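Local structure of YfkN protein (Bacillus subtilis subsp. subtilis, 3GVE) at residues A[150-153]-A[159-162]. The protein belongs to the calcineurin-like phosphoesterase family and carries a site that holds one manganese and one magnesium ion. Numbering follows the deposited sequence.
Sequences EKTL and NEQK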
ATOM      1  N   GLU A 150     -25.121 -25.299  13.967  1.00 16.05           N
ATOM      2  CA  GLU A 150     -25.816 -26.377  13.302  1.00 17.69           C
ATOM      3  C   GLU A 150     -26.594 -25.784  12.133  1.00 17.82           C
ATOM      4  O   GLU A 150     -27.473 -24.966  12.317  1.00 18.52           O
ATOM      5  CB  GLU A 150     -26.749 -27.112  14.255  1.00 20.49           C
ATOM      6  CG  GLU A 150     -27.377 -28.337  13.608  1.00 24.41           C
ATOM      7  CD  GLU A 150     -28.220 -29.138  14.574  1.00 28.48           C
ATOM      8  OE1 GLU A 150     -27.906 -30.313  14.785  1.00 30.24           O
ATOM      9  OE2 GLU A 150     -29.191 -28.581  15.101  1.00 30.33           O
ATOM     10  N   LYS A 151     -26.229 -26.201  10.931  1.00 17.48           N
ATOM     11  CA  LYS A 151     -26.834 -25.710   9.705  1.00 17.87           C
ATOM     12  C   LYS A 151     -27.775 -26.757   9.112  1.00 17.99           C
ATOM     13  O   LYS A 151     -27.442 -27.925   9.104  1.00 19.39           O
ATOM     14  CB  LYS A 151     -25.735 -25.409   8.673  1.00 19.19           C
ATOM     15  CG  LYS A 151     -24.653 -24.462   9.135  1.00 21.43           C
ATOM     16  CD  LYS A 151     -25.245 -23.191   9.668  1.00 23.79           C
ATOM     17  CE  LYS A 151     -25.549 -22.235   8.576  1.00 26.17           C
ATOM     18  NZ  LYS A 151     -26.076 -20.983   9.178  1.00 27.27           N
ATOM     19  N   THR A 152     -28.923 -26.336   8.592  1.00 16.93           N
ATOM     20  CA  THR A 152     -29.795 -27.309   7.865  1.00 17.24           C
ATOM     21  C   THR A 152     -29.432 -27.097   6.404  1.00 17.00           C
ATOM     22  O   THR A 152     -29.745 -26.079   5.792  1.00 18.83           O
ATOM     23  CB  THR A 152     -31.290 -27.039   8.122  1.00 20.00           C
ATOM     24  OG1 THR A 152     -31.596 -27.115   9.499  1.00 21.59           O
ATOM     25  CG2 THR A 152     -32.225 -28.057   7.347  1.00 20.39           C
ATOM     26  N   LEU A 153     -28.715 -28.059   5.873  1.00 15.13           N
ATOM     27  CA  LEU A 153     -28.248 -28.000   4.513  1.00 14.35           C
ATOM     28  C   LEU A 153     -29.133 -28.906   3.692  1.00 13.84           C
ATOM     29  O   LEU A 153     -29.812 -29.781   4.209  1.00 15.64           O
ATOM     30  CB  LEU A 153     -26.787 -28.461   4.451  1.00 14.02           C
ATOM     31  CG  LEU A 153     -25.801 -27.558   5.198  1.00 15.07           C
ATOM     32  CD1 LEU A 153     -24.381 -28.098   5.122  1.00 15.59           C
ATOM     33  CD2 LEU A 153     -25.892 -26.127   4.730  1.00 16.47           C
ATOM     34  N   ASN A 159     -33.099 -33.408   0.295  1.00 13.87           N
ATOM     35  CA  ASN A 159     -33.418 -33.680   1.697  1.00 14.21           C
ATOM     36  C   ASN A 159     -32.604 -32.847   2.673  1.00 14.29           C
ATOM     37  O   ASN A 159     -31.490 -32.453   2.378  1.00 14.47           O
ATOM     38  CB  ASN A 159     -33.232 -35.165   2.010  1.00 14.32           C
ATOM     39  CG  ASN A 159     -34.156 -36.048   1.198  1.00 13.23           C
ATOM     40  OD1 ASN A 159     -33.764 -37.100   0.702  1.00 15.19           O
ATOM     41  ND2 ASN A 159     -35.382 -35.626   1.072  1.00 12.23           N
ATOM     42  N   GLU A 160     -33.157 -32.622   3.854  1.00 14.17           N
ATOM     43  CA  GLU A 160     -32.475 -31.830   4.867  1.00 14.84           C
ATOM     44  C   GLU A 160     -31.417 -32.643   5.576  1.00 15.20           C
ATOM     45  O   GLU A 160     -31.625 -33.789   5.903  1.00 15.98           O
ATOM     46  CB  GLU A 160     -33.484 -31.291   5.879  1.00 18.03           C
ATOM     47  CG  GLU A 160     -34.354 -30.207   5.315  1.00 21.37           C
ATOM     48  CD  GLU A 160     -35.229 -29.542   6.356  1.00 25.58           C
ATOM     49  OE1 GLU A 160     -35.254 -30.030   7.495  1.00 28.18           O
ATOM     50  OE2 GLU A 160     -35.849 -28.532   6.023  1.00 26.21           O
ATOM     51  N   GLN A 161     -30.270 -32.020   5.812  1.00 14.84           N
ATOM     52  CA  GLN A 161     -29.191 -32.648   6.563  1.00 16.07           C
ATOM     53  C   GLN A 161     -28.640 -31.618   7.541  1.00 16.39           C
ATOM     54  O   GLN A 161     -28.185 -30.562   7.151  1.00 17.37           O
ATOM     55  CB  GLN A 161     -28.072 -33.160   5.643  1.00 17.01           C
ATOM     56  CG  GLN A 161     -28.503 -34.177   4.608  1.00 17.68           C
ATOM     57  CD  GLN A 161     -28.980 -35.479   5.218  1.00 18.30           C
ATOM     58  OE1 GLN A 161     -28.724 -35.775   6.376  1.00 19.83           O
ATOM     59  NE2 GLN A 161     -29.693 -36.255   4.429  1.00 18.13           N
ATOM     60  N   LYS A 162     -28.728 -31.928   8.818  1.00 16.88           N
ATOM     61  CA  LYS A 162     -28.152 -31.073   9.842  1.00 18.82           C
ATOM     62  C   LYS A 162     -26.669 -31.351   9.919  1.00 18.19           C
ATOM     63  O   LYS A 162     -26.262 -32.459  10.158  1.00 19.95           O
ATOM     64  CB  LYS A 162     -28.838 -31.332  11.174  1.00 23.30           C
ATOM     65  CG  LYS A 162     -30.273 -30.872  11.123  1.00 28.21           C
ATOM     66  CD  LYS A 162     -30.894 -30.803  12.456  1.00 32.25           C
ATOM     67  CE  LYS A 162     -31.971 -29.754  12.447  1.00 35.08           C
ATOM     68  NZ  LYS A 162     -33.098 -30.169  11.596  1.00 36.69           N
TER
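Leu153 and Gln161 face each other as an antiparallel hydrogen-bonded pair, each giving and accepting one backbone bond: Leu153 N to Gln161 O at 2.9 Å, and Gln161 N to Leu153 O at 2.8 Å. Leu153 O and Lys151 O also receive CA-H...O contacts, from Glu160 and Lys162 respectively, the latter at 3.3 Å between Lys162 CA and Lys151 O.

Thr152 and Lys162, a non-hydrogen-bonded pair, project side by side from the face opposite Leu153 and Gln161, with Glu150 and Glu160 alongside. With chi1 at -59° the hydroxyl of Thr152 sits beside the backbone N, and the methyl, anti to that N, meets the carboxylate end of Glu160, Thr152 CG2 lying 3.5 Å from Glu160 CD. Thr152 OG1 is 4.0 Å from Lys162 NZ, too far for a hydrogen bond. The extended chain of Glu150 also reaches the lysine, crossing it at a slant with its carboxylate against the methylenes, Glu150 CD being 3.8 Å from Lys162 CD. The charged ends do not meet: Glu150 OE2 and Lys162 NZ are 5.5 Å apart.

Further out, a backbone bond between Lys151 and Val163 continues the pairing of the 146-154/160-170 hairpin. Bent at chi2 (-65°), Gln161 sends NE2 to Asp155 OD2, and the same carboxylate takes Asn159 N through OD1, consistent with a fixed hairpin turn. Beneath, Leu153 packs on Val10 and Leu12 of strand 9-17. The hairpin end is thus secured by main-chain bonds and a buried leucine, whereas Glu150 and Lys162 form no salt bridge and their attraction is probably diffuse.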